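Coenzyme f420-dependent n5,n10-methylenetetrahydromethanopterin reductase (Methanopyrus kandleri, PDB 1EZW) catalyses the reversible, coenzyme F420-dependent reduction of methylene-tetrahydromethanopterin to methyl-tetrahydromethanopterin, a one-carbon step of methane formation from carbon dioxide. Local coordinates at residues E3-E9 against T320-S326; H21-A26 against K332-E337; E32-I36 against A91-M95; T66-T70 against P127-I131. One frame throughout, in Å; residues are numbered along the deposited sequence. Where two conformers were deposited one is given.

In the fold
The four contacts trace a TIM barrel from seam to outer layer. Interaction 1 pairs the first strand, 5-10, with the last, 321-324, closing the ring; interaction 2, its centre about 13 Å from that of interaction 1, joins helices 16-28 and 332-342 that follow them. Their segments alternate along the chain, joining its start to its end. Interactions 3 and 4, likewise alternating, fall in the span between. Interaction 3 spans the barrel interior from 33-36 to 93-95, its centre about 11 Å from that of interaction 1. Interaction 4 sets the loop after 60-63 against helix 127-142; it touches interaction 3 at Gly94 and Met95, their centres about 17 Å apart. The centres of interactions 2 and 4 lie about 31 Å apart.

Interaction 1: E3-E9 against T320-S326; sequences EVSFGIE and TQVVVGS
Strands 5-9 and 321-324 run parallel, their axes approaching to 4.3 Å at -28°, with Ser5 opposite Gln321, Phe6 opposite Val322, Gly7 opposite Val323 and Ile8 opposite Val324. Ser5, Gly7 and Glu9 hydrogen-bond to Thr320, Val322 and Val324 in a parallel ladder: Ser5 N to Thr320 O 2.9 Å, Val322 N to Ser5 O 2.9 Å, Gly7 N to Val322 O 2.9 Å, Val324 N to Gly7 O 2.8 Å and Glu9 N to Val324 O 3.0 Å. Phe6 (m), Ile8 (tt), Val322 (t) and Val324 (t) share one face, with Phe6 CE2 4.1 Å from Val322 CB. Ser5 (p), Gln321 and Val323 (t) share the other. Gln321, extended (tt), passes Ser5 OG with its CG at 3.4 Å and brings OE1 to 3.7 Å from Gly7 CA, a place where a CB would clash. Glu9 (t) lays CB 3.6 Å from Val323 CG1. This first-to-last strand pairing closes the TIM barrel. Since Gln321 hydrogen-bonds to Asp225 and Trp35, its amide carries a polar network past the side-chain-free Gly7.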
loop_
_atom_site.group_PDB
_atom_site.type_symbol
_atom_site.label_atom_id
_atom_site.label_comp_id
_atom_site.label_asym_id
_atom_site.label_seq_id
_atom_site.Cartn_x
_atom_site.Cartn_y
_atom_site.Cartn_z
ATOM N N GLU A 3 -0.396 -23.564 -21.271
ATOM C CA GLU A 3 0.787 -22.858 -21.800
ATOM C C GLU A 3 1.938 -22.856 -20.788
ATOM O O GLU A 3 1.718 -22.985 -19.578
ATOM C CB GLU A 3 0.456 -21.400 -22.131
ATOM C CG GLU A 3 -0.616 -21.201 -23.184
ATOM C CD GLU A 3 -0.260 -21.850 -24.499
ATOM O OE1 GLU A 3 0.867 -21.602 -25.001
ATOM O OE2 GLU A 3 -1.113 -22.598 -25.044
ATOM N N VAL A 4 3.161 -22.688 -21.281
ATOM C CA VAL A 4 4.326 -22.668 -20.392
ATOM C C VAL A 4 4.403 -21.340 -19.621
ATOM O O VAL A 4 4.193 -20.261 -20.205
ATOM C CB VAL A 4 5.607 -22.877 -21.183
ATOM C CG1 VAL A 4 6.800 -22.859 -20.238
ATOM C CG2 VAL A 4 5.554 -24.269 -21.877
ATOM N N SER A 5 4.666 -21.435 -18.314
ATOM C CA SER A 5 4.750 -20.227 -17.463
ATOM C C SER A 5 5.806 -20.423 -16.391
ATOM O O SER A 5 6.251 -21.534 -16.123
ATOM C CB SER A 5 3.415 -19.941 -16.757
ATOM O OG SER A 5 3.101 -20.962 -15.821
ATOM N N PHE A 6 6.180 -19.313 -15.742
ATOM C CA PHE A 6 7.156 -19.362 -14.663
ATOM C C PHE A 6 6.522 -18.829 -13.372
ATOM O O PHE A 6 5.798 -17.832 -13.397
ATOM C CB PHE A 6 8.373 -18.516 -15.013
ATOM C CG PHE A 6 9.243 -19.156 -16.064
ATOM C CD1 PHE A 6 8.851 -19.124 -17.396
ATOM C CD2 PHE A 6 10.354 -19.880 -15.692
ATOM C CE1 PHE A 6 9.568 -19.836 -18.362
ATOM C CE2 PHE A 6 11.095 -20.613 -16.660
ATOM C CZ PHE A 6 10.687 -20.579 -17.974
ATOM N N GLY A 7 6.775 -19.523 -12.288
ATOM C CA GLY A 7 6.258 -19.095 -10.988
ATOM C C GLY A 7 7.440 -18.926 -10.049
ATOM O O GLY A 7 8.576 -19.348 -10.344
ATOM N N ILE A 8 7.188 -18.308 -8.901
ATOM C CA ILE A 8 8.221 -18.137 -7.901
ATOM C C ILE A 8 7.588 -18.539 -6.584
ATOM O O ILE A 8 6.416 -18.235 -6.340
ATOM C CB ILE A 8 8.745 -16.671 -7.857
ATOM C CG1 ILE A 8 9.883 -16.608 -6.840
ATOM C CG2 ILE A 8 7.619 -15.682 -7.545
ATOM C CD1 ILE A 8 10.667 -15.353 -6.939
ATOM N N GLU A 9 8.350 -19.254 -5.764
ATOM C CA GLU A 9 7.841 -19.698 -4.465
ATOM C C GLU A 9 8.808 -19.172 -3.438
ATOM O O GLU A 9 10.007 -19.429 -3.498
ATOM C CB GLU A 9 7.731 -21.242 -4.429
ATOM C CG GLU A 9 7.486 -21.839 -3.054
ATOM C CD GLU A 9 8.777 -22.206 -2.367
ATOM O OE1 GLU A 9 9.557 -23.025 -2.931
ATOM O OE2 GLU A 9 9.032 -21.675 -1.269
ATOM N N THR A 320 4.392 -27.761 -17.139
ATOM C CA THR A 320 3.941 -26.597 -17.866
ATOM C C THR A 320 4.186 -25.304 -17.058
ATOM O O THR A 320 4.224 -24.242 -17.624
ATOM C CB THR A 320 2.449 -26.689 -18.303
ATOM O OG1 THR A 320 1.613 -26.996 -17.174
ATOM C CG2 THR A 320 2.301 -27.801 -19.350
ATOM N N GLN A 321 4.382 -25.420 -15.742
ATOM C CA GLN A 321 4.707 -24.227 -14.922
ATOM C C GLN A 321 5.982 -24.560 -14.164
ATOM O O GLN A 321 6.030 -25.521 -13.414
ATOM C CB GLN A 321 3.602 -23.846 -13.886
ATOM C CG GLN A 321 4.070 -22.640 -13.017
ATOM C CD GLN A 321 3.063 -22.146 -11.976
ATOM O OE1 GLN A 321 3.466 -21.489 -10.977
ATOM N NE2 GLN A 321 1.768 -22.407 -12.202
ATOM N N VAL A 322 7.044 -23.787 -14.394
ATOM C CA VAL A 322 8.299 -24.039 -13.693
ATOM C C VAL A 322 8.324 -23.088 -12.486
ATOM O O VAL A 322 8.365 -21.880 -12.678
ATOM C CB VAL A 322 9.493 -23.741 -14.594
ATOM C CG1 VAL A 322 10.769 -23.934 -13.817
ATOM C CG2 VAL A 322 9.475 -24.735 -15.793
ATOM N N VAL A 323 8.275 -23.628 -11.273
ATOM C CA VAL A 323 8.271 -22.749 -10.096
ATOM C C VAL A 323 9.664 -22.690 -9.530
ATOM O O VAL A 323 10.196 -23.670 -9.039
ATOM C CB VAL A 323 7.299 -23.237 -8.991
ATOM C CG1 VAL A 323 7.292 -22.207 -7.837
ATOM C CG2 VAL A 323 5.842 -23.366 -9.586
ATOM N N VAL A 324 10.232 -21.496 -9.577
ATOM C CA VAL A 324 11.569 -21.262 -9.073
ATOM C C VAL A 324 11.468 -21.170 -7.561
ATOM O O VAL A 324 10.813 -20.261 -7.044
ATOM C CB VAL A 324 12.084 -19.929 -9.647
ATOM C CG1 VAL A 324 13.376 -19.504 -8.951
ATOM C CG2 VAL A 324 12.258 -20.047 -11.183
ATOM N N GLY A 325 12.125 -22.083 -6.862
ATOM C CA GLY A 325 12.107 -22.101 -5.409
ATOM C C GLY A 325 13.497 -22.055 -4.831
ATOM O O GLY A 325 14.500 -22.090 -5.574
ATOM N N SER A 326 13.548 -21.997 -3.501
ATOM C CA SER A 326 14.785 -21.884 -2.756
ATOM C C SER A 326 15.893 -22.784 -3.319
ATOM O O SER A 326 15.659 -23.976 -3.541
ATOM C CB SER A 326 14.512 -22.244 -1.293
ATOM O OG SER A 326 15.680 -22.066 -0.509
#

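Interaction 2: H21-A26 against K332-E337; sequences HLIKVA and KEKAIE
Segments 21-26 and 332-337 are both helical and run side by side, their axes 9.6 Å apart at closest and crossing at only -16°. Leu22 lies nearest Glu333 (CA-CA 6.4 Å) and Ala26 nearest Ile336 (6.1 Å). The main bump is Ile336 (m, t), which points toward helix 21-26 and enters the hollow between Leu22, Val25 and Ala26. Its CG2 sits 3.5 Å from Ala26 CA and 3.8 Å from Val25 CG1, while its CD1 reaches 3.9 Å from Leu22 O; the small Ala26 leaves room for this close approach. In return Leu22 (m, t) pushes CD2 to 3.8 Å from Glu333 CB and CD1 to 4.0 Å from Lys332 CD, and Val25 (t) sets CG1 3.9 Å from Glu337 CG. These are the first and last outer helices of the TIM barrel, each following its strand, 5-10 or 321-324; Ile8 of the inner layer packs on both Ala26 and Ile336. Beside this apolar patch, His21 (t) and the extended Glu333 (t, t) reach to one another, His21 NE2 donating to Glu333 OE2 at 2.7 Å, with the oxygen at the imidazole edge. A second subunit meets this polar side: its Lys15 forms salt bridges with Glu333 and Glu337, and its Thr17 hydrogen-bonds to His21 ND1.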
loop_
_atom_site.group_PDB
_atom_site.type_symbol
_atom_site.label_atom_id
_atom_site.label_comp_id
_atom_site.label_asym_id
_atom_site.label_seq_id
_atom_site.Cartn_x
_atom_site.Cartn_y
_atom_site.Cartn_z
ATOM N N HIS A 21 8.787 -7.138 -2.224
ATOM C CA HIS A 21 9.691 -6.584 -3.228
ATOM C C HIS A 21 10.145 -7.669 -4.240
ATOM O O HIS A 21 10.161 -7.390 -5.458
ATOM C CB HIS A 21 10.939 -6.020 -2.503
ATOM C CG HIS A 21 12.090 -5.697 -3.422
ATOM N ND1 HIS A 21 12.041 -4.700 -4.377
ATOM C CD2 HIS A 21 13.299 -6.288 -3.561
ATOM C CE1 HIS A 21 13.166 -4.697 -5.059
ATOM N NE2 HIS A 21 13.948 -5.648 -4.591
ATOM N N LEU A 22 10.496 -8.867 -3.749
ATOM C CA LEU A 22 10.975 -9.914 -4.672
ATOM C C LEU A 22 9.862 -10.368 -5.593
ATOM O O LEU A 22 10.086 -10.651 -6.788
ATOM C CB LEU A 22 11.580 -11.101 -3.915
ATOM C CG LEU A 22 12.915 -10.734 -3.235
ATOM C CD1 LEU A 22 13.341 -11.953 -2.399
ATOM C CD2 LEU A 22 14.020 -10.339 -4.253
ATOM N N ILE A 23 8.643 -10.361 -5.074
ATOM C CA ILE A 23 7.519 -10.735 -5.949
ATOM C C ILE A 23 7.320 -9.667 -7.036
ATOM O O ILE A 23 7.039 -10.005 -8.198
ATOM C CB ILE A 23 6.243 -10.943 -5.123
ATOM C CG1 ILE A 23 6.423 -12.201 -4.253
ATOM C CG2 ILE A 23 5.024 -11.152 -6.059
ATOM C CD1 ILE A 23 5.243 -12.499 -3.273
ATOM N N LYS A 24 7.475 -8.381 -6.681
ATOM C CA LYS A 24 7.392 -7.341 -7.713
ATOM C C LYS A 24 8.530 -7.538 -8.751
ATOM O O LYS A 24 8.274 -7.413 -9.947
ATOM C CB LYS A 24 7.469 -5.940 -7.056
ATOM C CG LYS A 24 7.573 -4.750 -8.037
ATOM C CD LYS A 24 6.344 -4.693 -8.934
ATOM C CE LYS A 24 6.127 -3.281 -9.558
ATOM N NZ LYS A 24 7.113 -2.918 -10.556
ATOM N N VAL A 25 9.752 -7.846 -8.314
ATOM C CA VAL A 25 10.853 -8.090 -9.261
ATOM C C VAL A 25 10.491 -9.253 -10.173
ATOM O O VAL A 25 10.634 -9.141 -11.404
ATOM C CB VAL A 25 12.190 -8.310 -8.569
ATOM C CG1 VAL A 25 13.310 -8.584 -9.628
ATOM C CG2 VAL A 25 12.549 -7.013 -7.776
ATOM N N ALA A 26 9.938 -10.309 -9.599
ATOM C CA ALA A 26 9.492 -11.448 -10.449
ATOM C C ALA A 26 8.435 -11.013 -11.468
ATOM O O ALA A 26 8.510 -11.359 -12.680
ATOM C CB ALA A 26 8.951 -12.597 -9.575
ATOM N N LYS A 332 19.097 -13.630 -4.593
ATOM C CA LYS A 332 17.717 -13.873 -5.088
ATOM C C LYS A 332 17.247 -12.877 -6.125
ATOM O O LYS A 332 16.673 -13.261 -7.148
ATOM C CB LYS A 332 16.676 -13.929 -3.934
ATOM C CG LYS A 332 16.810 -15.159 -2.989
ATOM C CD LYS A 332 15.610 -15.265 -2.038
ATOM C CE LYS A 332 15.431 -16.675 -1.470
ATOM N NZ LYS A 332 16.627 -17.172 -0.738
ATOM N N GLU A 333 17.431 -11.579 -5.860
ATOM C CA GLU A 333 16.987 -10.587 -6.830
ATOM C C GLU A 333 17.735 -10.679 -8.167
ATOM O O GLU A 333 17.114 -10.644 -9.240
ATOM C CB GLU A 333 17.092 -9.173 -6.216
ATOM C CG GLU A 333 16.818 -8.058 -7.197
ATOM C CD GLU A 333 16.651 -6.727 -6.482
ATOM O OE1 GLU A 333 16.816 -5.686 -7.145
ATOM O OE2 GLU A 333 16.371 -6.760 -5.262
ATOM N N LYS A 334 19.064 -10.803 -8.133
ATOM C CA LYS A 334 19.823 -10.910 -9.389
ATOM C C LYS A 334 19.438 -12.201 -10.105
ATOM O O LYS A 334 19.410 -12.235 -11.335
ATOM C CB LYS A 334 21.335 -10.951 -9.123
ATOM C CG LYS A 334 21.954 -9.687 -8.573
ATOM C CD LYS A 334 23.325 -10.078 -7.942
ATOM C CE LYS A 334 24.123 -11.048 -8.852
ATOM N NZ LYS A 334 25.228 -11.760 -8.120
ATOM N N ALA A 335 19.126 -13.235 -9.339
ATOM C CA ALA A 335 18.730 -14.540 -9.913
ATOM C C ALA A 335 17.397 -14.419 -10.653
ATOM O O ALA A 335 17.206 -14.904 -11.772
ATOM C CB ALA A 335 18.659 -15.600 -8.801
ATOM N N ILE A 336 16.441 -13.748 -10.027
ATOM C CA ILE A 336 15.169 -13.557 -10.681
ATOM C C ILE A 336 15.338 -12.799 -11.995
ATOM O O ILE A 336 14.701 -13.110 -12.993
ATOM C CB ILE A 336 14.194 -12.775 -9.725
ATOM C CG1 ILE A 336 13.856 -13.677 -8.531
ATOM C CG2 ILE A 336 12.927 -12.310 -10.491
ATOM C CD1 ILE A 336 13.180 -12.936 -7.338
ATOM N N GLU A 337 16.183 -11.767 -11.976
ATOM C CA GLU A 337 16.416 -10.969 -13.171
ATOM C C GLU A 337 17.118 -11.804 -14.254
ATOM O O GLU A 337 16.821 -11.659 -15.440
ATOM C CB GLU A 337 17.250 -9.730 -12.790
ATOM C CG GLU A 337 16.428 -8.747 -11.942
ATOM C CD GLU A 337 17.212 -7.529 -11.533
ATOM O OE1 GLU A 337 18.427 -7.675 -11.224
ATOM O OE2 GLU A 337 16.607 -6.444 -11.496
#

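Interaction 3: E32-I36 against A91-M95; sequences EYAWI and AIIGM
Strands 33-36 and 93-95 of the TIM barrel are extended here but not paired: Tyr33 and Ile92 have CA atoms 8.5 Å apart, Trp35 and Gly94 7.9 Å, so side chains bridge the barrel interior between them. Within the parallel sheet, 33-36 lies between strands 5-10 and 60-63, and 93-95 beside 173-176. Ile92, just ahead of strand 93-95 (phi/psi -137/155), points toward 33-36 with rotamers p and t. Trp35 (m, chi2 99°) and Tyr33 (m, chi2 81°) start sideways and bring their rings closer. Ile92 CD1 fits among them, 3.8 Å from Tyr33 CD2 at the phenol edge and 4.0 Å from Ala34 O. The far side of the indole reaches the backbone, Trp35 CZ3 lying 3.8 Å from Gly94 N, and a CB on Gly94 would be tight against it. Tyr33 OH hydrogen-bonds to Lys60, Trp35 NE1 to Gln321, and Tyr174 and Tyr229 meet the indole edge-to-face. Ile92 CD1 makes a CH-pi contact with Trp35, 3.4 Å from the centroid of the six-membered ring and 8° off its normal.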
loop_
_atom_site.group_PDB
_atom_site.type_symbol
_atom_site.label_atom_id
_atom_site.label_comp_id
_atom_site.label_asym_id
_atom_site.label_seq_id
_atom_site.Cartn_x
_atom_site.Cartn_y
_atom_site.Cartn_z
ATOM N N GLU A 32 4.534 -15.291 -13.892
ATOM C CA GLU A 32 3.084 -15.144 -13.852
ATOM C C GLU A 32 2.422 -15.673 -12.579
ATOM O O GLU A 32 1.230 -15.438 -12.349
ATOM C CB GLU A 32 2.465 -15.790 -15.091
ATOM C CG GLU A 32 2.808 -15.012 -16.372
ATOM C CD GLU A 32 2.292 -15.695 -17.630
ATOM O OE1 GLU A 32 1.072 -15.695 -17.863
ATOM O OE2 GLU A 32 3.119 -16.248 -18.377
ATOM N N TYR A 33 3.177 -16.400 -11.773
ATOM C CA TYR A 33 2.641 -16.901 -10.502
ATOM C C TYR A 33 3.569 -16.666 -9.352
ATOM O O TYR A 33 4.769 -16.848 -9.494
ATOM C CB TYR A 33 2.426 -18.426 -10.546
ATOM C CG TYR A 33 1.427 -18.848 -11.582
ATOM C CD1 TYR A 33 1.792 -18.979 -12.930
ATOM C CD2 TYR A 33 0.107 -19.099 -11.225
ATOM C CE1 TYR A 33 0.853 -19.357 -13.895
ATOM C CE2 TYR A 33 -0.842 -19.478 -12.166
ATOM C CZ TYR A 33 -0.450 -19.605 -13.512
ATOM O OH TYR A 33 -1.402 -19.922 -14.456
ATOM N N ALA A 34 3.010 -16.330 -8.174
ATOM C CA ALA A 34 3.851 -16.187 -6.971
ATOM C C ALA A 34 3.115 -16.972 -5.867
ATOM O O ALA A 34 1.920 -16.708 -5.579
ATOM C CB ALA A 34 3.999 -14.674 -6.557
ATOM N N TRP A 35 3.844 -17.906 -5.284
ATOM C CA TRP A 35 3.328 -18.800 -4.260
ATOM C C TRP A 35 4.021 -18.550 -2.948
ATOM O O TRP A 35 5.242 -18.508 -2.884
ATOM C CB TRP A 35 3.594 -20.260 -4.653
ATOM C CG TRP A 35 2.985 -20.673 -5.976
ATOM C CD1 TRP A 35 3.615 -20.770 -7.209
ATOM C CD2 TRP A 35 1.638 -21.107 -6.185
ATOM N NE1 TRP A 35 2.736 -21.247 -8.146
ATOM C CE2 TRP A 35 1.514 -21.463 -7.549
ATOM C CE3 TRP A 35 0.516 -21.235 -5.346
ATOM C CZ2 TRP A 35 0.305 -21.946 -8.106
ATOM C CZ3 TRP A 35 -0.689 -21.720 -5.904
ATOM C CH2 TRP A 35 -0.776 -22.066 -7.273
ATOM N N ILE A 36 3.233 -18.420 -1.884
ATOM C CA ILE A 36 3.817 -18.168 -0.564
ATOM C C ILE A 36 3.403 -19.317 0.345
ATOM O O ILE A 36 2.214 -19.607 0.492
ATOM C CB ILE A 36 3.335 -16.814 0.029
ATOM C CG1 ILE A 36 3.988 -15.662 -0.758
ATOM C CG2 ILE A 36 3.777 -16.709 1.506
ATOM C CD1 ILE A 36 5.533 -15.675 -0.580
ATOM N N ALA A 91 -6.002 -13.880 -7.369
ATOM C CA ALA A 91 -5.756 -14.967 -6.456
ATOM C C ALA A 91 -5.676 -16.338 -7.113
ATOM O O ALA A 91 -6.322 -16.581 -8.133
ATOM C CB ALA A 91 -6.849 -15.003 -5.370
ATOM N N ILE A 92 -4.905 -17.194 -6.476
ATOM C CA ILE A 92 -4.794 -18.614 -6.861
ATOM C C ILE A 92 -4.811 -19.396 -5.554
ATOM O O ILE A 92 -4.447 -18.883 -4.478
ATOM C CB ILE A 92 -3.501 -18.918 -7.660
ATOM C CG1 ILE A 92 -2.263 -18.568 -6.828
ATOM C CG2 ILE A 92 -3.551 -18.185 -8.995
ATOM C CD1 ILE A 92 -0.901 -18.604 -7.594
ATOM N N ILE A 93 -5.223 -20.667 -5.605
ATOM C CA ILE A 93 -5.235 -21.471 -4.386
ATOM C C ILE A 93 -4.262 -22.651 -4.550
ATOM O O ILE A 93 -4.322 -23.318 -5.587
ATOM C CB ILE A 93 -6.633 -22.111 -4.180
ATOM C CG1 ILE A 93 -7.689 -21.029 -3.987
ATOM C CG2 ILE A 93 -6.579 -23.088 -2.979
ATOM C CD1 ILE A 93 -9.135 -21.553 -4.187
ATOM N N GLY A 94 -3.392 -22.871 -3.557
ATOM C CA GLY A 94 -2.496 -24.028 -3.514
ATOM C C GLY A 94 -2.971 -24.818 -2.291
ATOM O O GLY A 94 -2.897 -24.318 -1.188
ATOM N N MET A 95 -3.459 -26.054 -2.454
ATOM C CA MET A 95 -3.980 -26.792 -1.304
ATOM C C MET A 95 -3.298 -28.156 -1.210
ATOM O O MET A 95 -3.195 -28.855 -2.198
ATOM C CB MET A 95 -5.493 -26.993 -1.519
ATOM C CG MET A 95 -6.186 -27.770 -0.412
ATOM S SD MET A 95 -6.191 -26.913 1.180
ATOM C CE MET A 95 -7.180 -25.497 0.775
#

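Interaction 4: T66-T70 against P127-I131; sequences TNPYT and PATAI
Tyr69 points the hydroxyl end of its ring at the first turn of helix 127-142, OH ending 3.4 Å from Pro127 CA and 3.5 Å from Ala130 CB. The side chain leaves the backbone sideways in rotamer m (chi1 -49°, chi2 107°), and its tip comes nearer the helix; Tyr69 CZ lies 4.1 Å from Ala130 CB, which approaches the ring obliquely. Segment 66-70 is a loop: Thr66 and Asn67 are extended, whereas 68-70 take helical phi/psi values without the regular bonds. Segment 127-131 is regular helix, with Ile131 N hydrogen-bonded to Pro127 O at 2.9 Å. Pro68 points toward the helix and makes the second area of contact. Its CG rests 3.9 Å from Ile131 CG1 (Ile131 in m, t), its CB 4.3 Å from Ala130 CB, and the CA atoms of Pro68 and Ile131 stand 6.4 Å apart. Ala130, small and directed at the loop, thus meets both rings. The contact is apolar packing of a TIM-barrel loop on an outer helix; Pro68 O is a hydrogen-bond acceptor for Trp117 and Tyr153. Met95 of strand 93-95 packs on Thr66, Pro68 and Ile131, while helix 180-189 covers Pro127 and Ile131 through Met182, and helix 100-106 touches Asn67 and Thr70 through Phe103.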
loop_
_atom_site.group_PDB
_atom_site.type_symbol
_atom_site.label_atom_id
_atom_site.label_comp_id
_atom_site.label_asym_id
_atom_site.label_seq_id
_atom_site.Cartn_x
_atom_site.Cartn_y
_atom_site.Cartn_z
ATOM N N THR A 66 -1.548 -24.299 1.282
ATOM C CA THR A 66 -2.167 -24.291 2.588
ATOM C C THR A 66 -2.771 -25.666 2.810
ATOM O O THR A 66 -2.407 -26.586 2.101
ATOM C CB THR A 66 -3.154 -23.119 2.746
ATOM O OG1 THR A 66 -3.655 -23.142 4.099
ATOM C CG2 THR A 66 -4.304 -23.174 1.736
ATOM N N ASN A 67 -3.640 -25.832 3.794
ATOM C CA ASN A 67 -4.160 -27.190 4.072
ATOM C C ASN A 67 -5.554 -27.128 4.662
ATOM O O ASN A 67 -6.036 -26.070 5.057
ATOM C CB ASN A 67 -3.199 -27.917 5.055
ATOM C CG ASN A 67 -3.050 -27.173 6.379
ATOM O OD1 ASN A 67 -2.103 -26.380 6.578
ATOM N ND2 ASN A 67 -3.996 -27.383 7.276
ATOM N N PRO A 68 -6.238 -28.267 4.741
ATOM C CA PRO A 68 -7.614 -28.304 5.299
ATOM C C PRO A 68 -7.758 -28.249 6.804
ATOM O O PRO A 68 -8.879 -28.088 7.298
ATOM C CB PRO A 68 -8.136 -29.688 4.850
ATOM C CG PRO A 68 -7.169 -30.110 3.730
ATOM C CD PRO A 68 -5.843 -29.588 4.198
ATOM N N TYR A 69 -6.648 -28.375 7.522
ATOM C CA TYR A 69 -6.692 -28.584 8.963
ATOM C C TYR A 69 -6.476 -27.467 9.940
ATOM O O TYR A 69 -7.144 -27.406 10.967
ATOM C CB TYR A 69 -5.681 -29.684 9.332
ATOM C CG TYR A 69 -5.820 -30.923 8.454
ATOM C CD1 TYR A 69 -4.865 -31.203 7.469
ATOM C CD2 TYR A 69 -6.963 -31.738 8.530
ATOM C CE1 TYR A 69 -5.031 -32.254 6.580
ATOM C CE2 TYR A 69 -7.143 -32.822 7.609
ATOM C CZ TYR A 69 -6.162 -33.057 6.642
ATOM O OH TYR A 69 -6.288 -34.109 5.719
ATOM N N THR A 70 -5.505 -26.605 9.661
ATOM C CA THR A 70 -5.184 -25.582 10.645
ATOM C C THR A 70 -6.157 -24.411 10.674
ATOM O O THR A 70 -6.044 -23.558 11.557
ATOM C CB THR A 70 -3.773 -25.050 10.430
ATOM O OG1 THR A 70 -3.749 -24.396 9.153
ATOM C CG2 THR A 70 -2.701 -26.229 10.487
ATOM N N PRO A 127 -6.809 -37.839 3.705
ATOM C CA PRO A 127 -6.410 -36.480 3.305
ATOM C C PRO A 127 -6.932 -36.111 1.919
ATOM O O PRO A 127 -7.335 -34.962 1.689
ATOM C CB PRO A 127 -4.884 -36.563 3.375
ATOM C CG PRO A 127 -4.699 -37.457 4.564
ATOM C CD PRO A 127 -5.621 -38.597 4.124
ATOM N N ALA A 128 -6.958 -37.056 0.971
ATOM C CA ALA A 128 -7.468 -36.700 -0.340
ATOM C C ALA A 128 -8.968 -36.363 -0.261
ATOM O O ALA A 128 -9.461 -35.488 -0.997
ATOM C CB ALA A 128 -7.212 -37.827 -1.354
ATOM N N THR A 129 -9.689 -37.064 0.611
ATOM C CA THR A 129 -11.109 -36.785 0.793
ATOM C C THR A 129 -11.250 -35.416 1.472
ATOM O O THR A 129 -12.077 -34.625 1.039
ATOM C CB THR A 129 -11.790 -37.878 1.603
ATOM O OG1 THR A 129 -11.841 -39.051 0.772
ATOM C CG2 THR A 129 -13.195 -37.465 2.008
ATOM N N ALA A 130 -10.443 -35.142 2.495
ATOM C CA ALA A 130 -10.505 -33.826 3.153
ATOM C C ALA A 130 -10.272 -32.707 2.116
ATOM O O ALA A 130 -10.982 -31.696 2.129
ATOM C CB ALA A 130 -9.478 -33.728 4.298
ATOM N N ILE A 131 -9.314 -32.893 1.211
ATOM C CA ILE A 131 -9.039 -31.886 0.187
ATOM C C ILE A 131 -10.229 -31.738 -0.765
ATOM O O ILE A 131 -10.589 -30.640 -1.159
ATOM C CB ILE A 131 -7.727 -32.216 -0.570
ATOM C CG1 ILE A 131 -6.535 -32.016 0.387
ATOM C CG2 ILE A 131 -7.602 -31.273 -1.842
ATOM C CD1 ILE A 131 -5.173 -32.431 -0.177
#